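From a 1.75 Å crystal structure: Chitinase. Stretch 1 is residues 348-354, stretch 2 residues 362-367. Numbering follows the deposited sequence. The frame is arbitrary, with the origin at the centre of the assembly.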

ATOM      1  N   THR A 348      -1.025  -9.615  16.669  1.00  8.21           N
ATOM      2  CA  THR A 348      -2.015  -9.483  17.731  1.00  7.94           C
ATOM      3  C   THR A 348      -3.374  -9.080  17.170  1.00  7.89           C
ATOM      4  O   THR A 348      -4.416  -9.583  17.597  1.00  8.85           O
ATOM      5  N   LEU A 349      -3.368  -8.170  16.211  1.00  7.63           N
ATOM      6  CA  LEU A 349      -4.602  -7.777  15.543  1.00 12.42           C
ATOM      7  C   LEU A 349      -5.256  -8.979  14.856  1.00 10.85           C
ATOM      8  O   LEU A 349      -6.469  -9.172  14.948  1.00  9.80           O
ATOM      9  N   ARG A 350      -4.437  -9.795  14.197  1.00  9.50           N
ATOM     10  CA  ARG A 350      -4.902 -11.015  13.530  1.00 11.65           C
ATOM     11  C   ARG A 350      -5.547 -11.963  14.533  1.00  9.60           C
ATOM     12  O   ARG A 350      -6.632 -12.496  14.302  1.00  8.67           O
ATOM     13  N   ASP A 351      -4.874 -12.149  15.663  1.00  8.08           N
ATOM     14  CA  ASP A 351      -5.380 -13.007  16.728  1.00 10.84           C
ATOM     15  C   ASP A 351      -6.727 -12.505  17.265  1.00 11.34           C
ATOM     16  O   ASP A 351      -7.684 -13.278  17.395  1.00  8.95           O
ATOM     17  N   ARG A 352      -6.818 -11.212  17.573  1.00  8.59           N
ATOM     18  CA  ARG A 352      -8.041 -10.697  18.180  1.00  9.11           C
ATOM     19  C   ARG A 352      -9.195 -10.709  17.189  1.00 10.91           C
ATOM     20  O   ARG A 352     -10.331 -11.035  17.552  1.00 10.33           O
ATOM     21  N   LEU A 353      -8.911 -10.353  15.940  1.00  9.73           N
ATOM     22  CA  LEU A 353      -9.968 -10.342  14.935  1.00  9.72           C
ATOM     23  C   LEU A 353     -10.400 -11.763  14.555  1.00 10.68           C
ATOM     24  O   LEU A 353     -11.584 -11.995  14.302  1.00 10.59           O
ATOM     25  N   ASP A 354      -9.465 -12.713  14.523  1.00  9.39           N
ATOM     26  CA  ASP A 354      -9.834 -14.108  14.268  1.00 11.50           C
ATOM     27  C   ASP A 354     -10.753 -14.646  15.364  1.00 10.00           C
ATOM     28  O   ASP A 354     -11.742 -15.305  15.077  1.00 11.26           O
ATOM     29  N   ARG A 362     -18.964 -14.113  11.638  1.00 15.77           N
ATOM     30  CA  ARG A 362     -18.740 -13.340  10.425  1.00 18.17           C
ATOM     31  C   ARG A 362     -17.272 -12.939  10.392  1.00 15.95           C
ATOM     32  O   ARG A 362     -16.646 -12.801  11.430  1.00 16.77           O
ATOM     33  N   TYR A 363     -16.721 -12.760   9.203  1.00 13.51           N
ATOM     34  CA  TYR A 363     -15.277 -12.586   9.082  1.00 10.77           C
ATOM     35  C   TYR A 363     -14.847 -11.120   9.134  1.00 13.32           C
ATOM     36  O   TYR A 363     -15.548 -10.240   8.618  1.00 14.86           O
ATOM     37  N   TYR A 364     -13.691 -10.858   9.747  1.00  9.56           N
ATOM     38  CA  TYR A 364     -13.115  -9.510   9.778  1.00  9.42           C
ATOM     39  C   TYR A 364     -11.759  -9.492   9.083  1.00  8.28           C
ATOM     40  O   TYR A 364     -10.864 -10.254   9.436  1.00 11.21           O
ATOM     41  N   GLN A 365     -11.617  -8.616   8.097  1.00  8.08           N
ATOM     42  CA  GLN A 365     -10.375  -8.518   7.338  1.00  7.70           C
ATOM     43  C   GLN A 365      -9.376  -7.564   7.995  1.00 11.20           C
ATOM     44  O   GLN A 365      -9.760  -6.572   8.612  1.00 10.19           O
ATOM     45  N   ILE A 366      -8.091  -7.880   7.872  1.00  7.73           N
ATOM     46  CA  ILE A 366      -7.042  -6.903   8.172  1.00  6.90           C
ATOM     47  C   ILE A 366      -6.298  -6.585   6.901  1.00  6.64           C
ATOM     48  O   ILE A 366      -5.778  -7.485   6.234  1.00  8.73           O
ATOM     49  N   THR A 367      -6.255  -5.308   6.549  1.00  6.53           N
ATOM     50  CA  THR A 367      -5.470  -4.898   5.404  1.00  7.34           C
ATOM     51  C   THR A 367      -4.470  -3.832   5.844  1.00  6.14           C
ATOM     52  O   THR A 367      -4.506  -3.356   6.978  1.00  6.68           O
TER

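The oddest element of this contact is a buried charged side chain laid along one flank: Arg350 leaves the helix sideways, then bends so that its guanidinium reaches the other stretch. Its rotamer (chi1 t, chi2 p, chi3 m) makes that turn. Arg350 NH1 gives a weak hydrogen bond to the backbone O of Tyr364, 3.1 Å away, and this carbonyl sits at the edge of the guanidinium, where N-H groups point. One guanidinium face is left to Ile366, whose CG1 lies 4.0 Å from Arg350 NH2. The hydroxyl OH of Tyr363 comes to 3.3 Å from Arg350 NH1, but the angle is too poor for a hydrogen bond.

The charge is paid for within the helix itself. Asp354, one turn on, starts with its CA-to-CB bond pointing away, yet chi1 m brings its carboxylate round to Arg350: NE to OD1 is 3.0 Å, a salt bridge, and NH1 adds a weak bond to the same OD1 at 3.1 Å. NH2 is satisfied elsewhere in the structure. Water 2 extends the network, donating to Asp354 OD1 at 2.8 Å and to Tyr363 OH at 3.2 Å, so it links helix and loop where the two side chains do not meet directly.

Beside this polar cluster the packing is apolar. Ile366 (chi1 m, chi2 t) points toward the helix and is the residue most covered by the other stretch. Its extended CD1 reaches the helix backbone, 3.3 Å from Arg350 N and 3.5 Å from Leu349 C, and touches Leu349 CB at 3.8 Å. Leu349 (t, p) and Leu353 (m, t), four residues apart, both point toward the strand side. Leu353 CD1 meets Ile366 CG1 at 3.5 Å, while its CD2 packs on Tyr364 CB at 4.0 Å.

Tyr364 (chi1 m) also points in, presenting its ring edge to the carbonyl of Leu353, with CD2 3.9 Å from Leu353 O. Water 1 joins the backbones nearby: it accepts from Tyr364 N at 3.1 Å and donates weakly to Leu353 O at 3.2 Å.

The rule is one of alternation. Tyr364 and Ile366 face the helix, whereas Gln365 and Thr367 point away from it. The helix answers with Leu349 and Leu353 and turns Thr348 and Asp351 away. With the two axes running nearly antiparallel, 9.2 Å apart at closest approach, apolar side chains fill the gap and one arginine, salt-bridged within its own helix, adds a weak hydrogen bond to a carbonyl.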

ATOM      1  CB  THR A 348      -1.564  -8.460  18.789  1.00  9.33           C
ATOM      2  OG1 THR A 348      -0.269  -8.831  19.279  1.00 10.55           O
ATOM      3  CG2 THR A 348      -2.545  -8.433  19.970  1.00  9.41           C
ATOM      4  CB  LEU A 349      -4.297  -6.676  14.541  1.00 12.58           C
ATOM      5  CG  LEU A 349      -5.322  -5.631  14.121  1.00 21.69           C
ATOM      6  CD1 LEU A 349      -6.088  -5.054  15.295  1.00 14.76           C
ATOM      7  CD2 LEU A 349      -4.525  -4.538  13.400  1.00 21.82           C
ATOM      8  CB  ARG A 350      -3.735 -11.710  12.814  1.00  8.26           C
ATOM      9  CG  ARG A 350      -4.082 -13.054  12.160  1.00  8.87           C
ATOM     10  CD  ARG A 350      -4.728 -12.861  10.782  1.00  9.98           C
ATOM     11  NE  ARG A 350      -6.156 -12.559  10.863  1.00 12.31           N
ATOM     12  CZ  ARG A 350      -6.839 -11.916   9.918  1.00 14.44           C
ATOM     13  NH1 ARG A 350      -8.146 -11.712  10.071  1.00 14.75           N
ATOM     14  NH2 ARG A 350      -6.214 -11.478   8.821  1.00 11.07           N
ATOM     15  CB  ASP A 351      -4.356 -13.090  17.864  1.00 12.01           C
ATOM     16  CG  ASP A 351      -4.829 -13.959  19.017  1.00 12.30           C
ATOM     17  OD1 ASP A 351      -5.600 -13.461  19.862  1.00 13.15           O
ATOM     18  OD2 ASP A 351      -4.431 -15.143  19.073  1.00 16.35           O
ATOM     19  CB  ARG A 352      -7.851  -9.273  18.714  1.00  8.83           C
ATOM     20  CG  ARG A 352      -6.809  -9.160  19.812  1.00 10.81           C
ATOM     21  CD  ARG A 352      -7.117 -10.036  21.019  1.00 15.76           C
ATOM     22  NE  ARG A 352      -6.158  -9.744  22.085  1.00 17.01           N
ATOM     23  CZ  ARG A 352      -4.955 -10.302  22.193  1.00 17.27           C
ATOM     24  NH1 ARG A 352      -4.549 -11.216  21.316  1.00 17.13           N
ATOM     25  NH2 ARG A 352      -4.154  -9.946  23.185  1.00 22.30           N
ATOM     26  CB  LEU A 353      -9.534  -9.559  13.701  1.00 11.21           C
ATOM     27  CG  LEU A 353      -9.656  -8.040  13.877  1.00 17.57           C
ATOM     28  CD1 LEU A 353      -9.425  -7.354  12.553  1.00 22.43           C
ATOM     29  CD2 LEU A 353     -11.009  -7.665  14.432  1.00 26.32           C
ATOM     30  CB  ASP A 354      -8.597 -15.014  14.159  1.00  9.87           C
ATOM     31  CG  ASP A 354      -7.893 -14.904  12.806  1.00 15.54           C
ATOM     32  OD1 ASP A 354      -8.417 -14.233  11.898  1.00 14.45           O
ATOM     33  OD2 ASP A 354      -6.806 -15.500  12.659  1.00 16.10           O
ATOM     34  CB  ARG A 362     -19.654 -12.117  10.365  1.00 23.81           C
ATOM     35  CG  ARG A 362     -19.326 -11.027  11.356  1.00 25.34           C
ATOM     36  CD  ARG A 362     -18.521  -9.933  10.691  1.00 31.80           C
ATOM     37  NE  ARG A 362     -19.332  -8.774  10.325  1.00 38.33           N
ATOM     38  CZ  ARG A 362     -19.081  -8.015   9.264  1.00 40.29           C
ATOM     39  NH1 ARG A 362     -19.853  -6.966   8.987  1.00 39.43           N
ATOM     40  NH2 ARG A 362     -18.053  -8.320   8.474  1.00 32.62           N
ATOM     41  CB  TYR A 363     -14.805 -13.234   7.776  1.00  9.66           C
ATOM     42  CG  TYR A 363     -13.316 -13.259   7.651  1.00 12.38           C
ATOM     43  CD1 TYR A 363     -12.563 -14.156   8.393  1.00 11.95           C
ATOM     44  CD2 TYR A 363     -12.656 -12.372   6.815  1.00  9.96           C
ATOM     45  CE1 TYR A 363     -11.195 -14.180   8.294  1.00 13.74           C
ATOM     46  CE2 TYR A 363     -11.282 -12.386   6.713  1.00  8.44           C
ATOM     47  CZ  TYR A 363     -10.561 -13.298   7.451  1.00  9.50           C
ATOM     48  OH  TYR A 363      -9.193 -13.336   7.370  1.00  8.56           O
ATOM     49  CB  TYR A 364     -12.957  -8.995  11.217  1.00  8.75           C
ATOM     50  CG  TYR A 364     -14.257  -8.938  11.994  1.00  9.55           C
ATOM     51  CD1 TYR A 364     -15.238  -8.004  11.673  1.00 10.93           C
ATOM     52  CD2 TYR A 364     -14.502  -9.816  13.042  1.00 11.23           C
ATOM     53  CE1 TYR A 364     -16.434  -7.947  12.379  1.00 13.56           C
ATOM     54  CE2 TYR A 364     -15.701  -9.774  13.757  1.00 12.03           C
ATOM     55  CZ  TYR A 364     -16.660  -8.838  13.419  1.00 13.61           C
ATOM     56  OH  TYR A 364     -17.849  -8.788  14.124  1.00 15.41           O
ATOM     57  CB  GLN A 365     -10.662  -8.071   5.893  1.00 11.84           C
ATOM     58  CG  GLN A 365     -11.271  -9.171   5.005  1.00 12.72           C
ATOM     59  CD  GLN A 365     -11.499  -8.722   3.562  1.00 20.43           C
ATOM     60  OE1 GLN A 365     -12.086  -7.667   3.320  1.00 20.82           O
ATOM     61  NE2 GLN A 365     -11.033  -9.522   2.600  1.00 15.17           N
ATOM     62  CB  ILE A 366      -6.034  -7.412   9.199  1.00 11.28           C
ATOM     63  CG1 ILE A 366      -6.751  -7.911  10.436  1.00 15.43           C
ATOM     64  CG2 ILE A 366      -5.033  -6.298   9.560  1.00 12.58           C
ATOM     65  CD1 ILE A 366      -5.810  -8.414  11.477  1.00 17.10           C
ATOM     66  CB  THR A 367      -6.373  -4.381   4.263  1.00  7.58           C
ATOM     67  OG1 THR A 367      -7.007  -3.152   4.645  1.00  9.81           O
ATOM     68  CG2 THR A 367      -7.460  -5.417   3.949  1.00  9.93           C
TER
HETATM   69  O   HOH W   1     -11.340 -12.299  11.112  1.00 16.58           O
HETATM   70  O   HOH W   2      -7.355 -14.893   9.413  1.00 19.31           O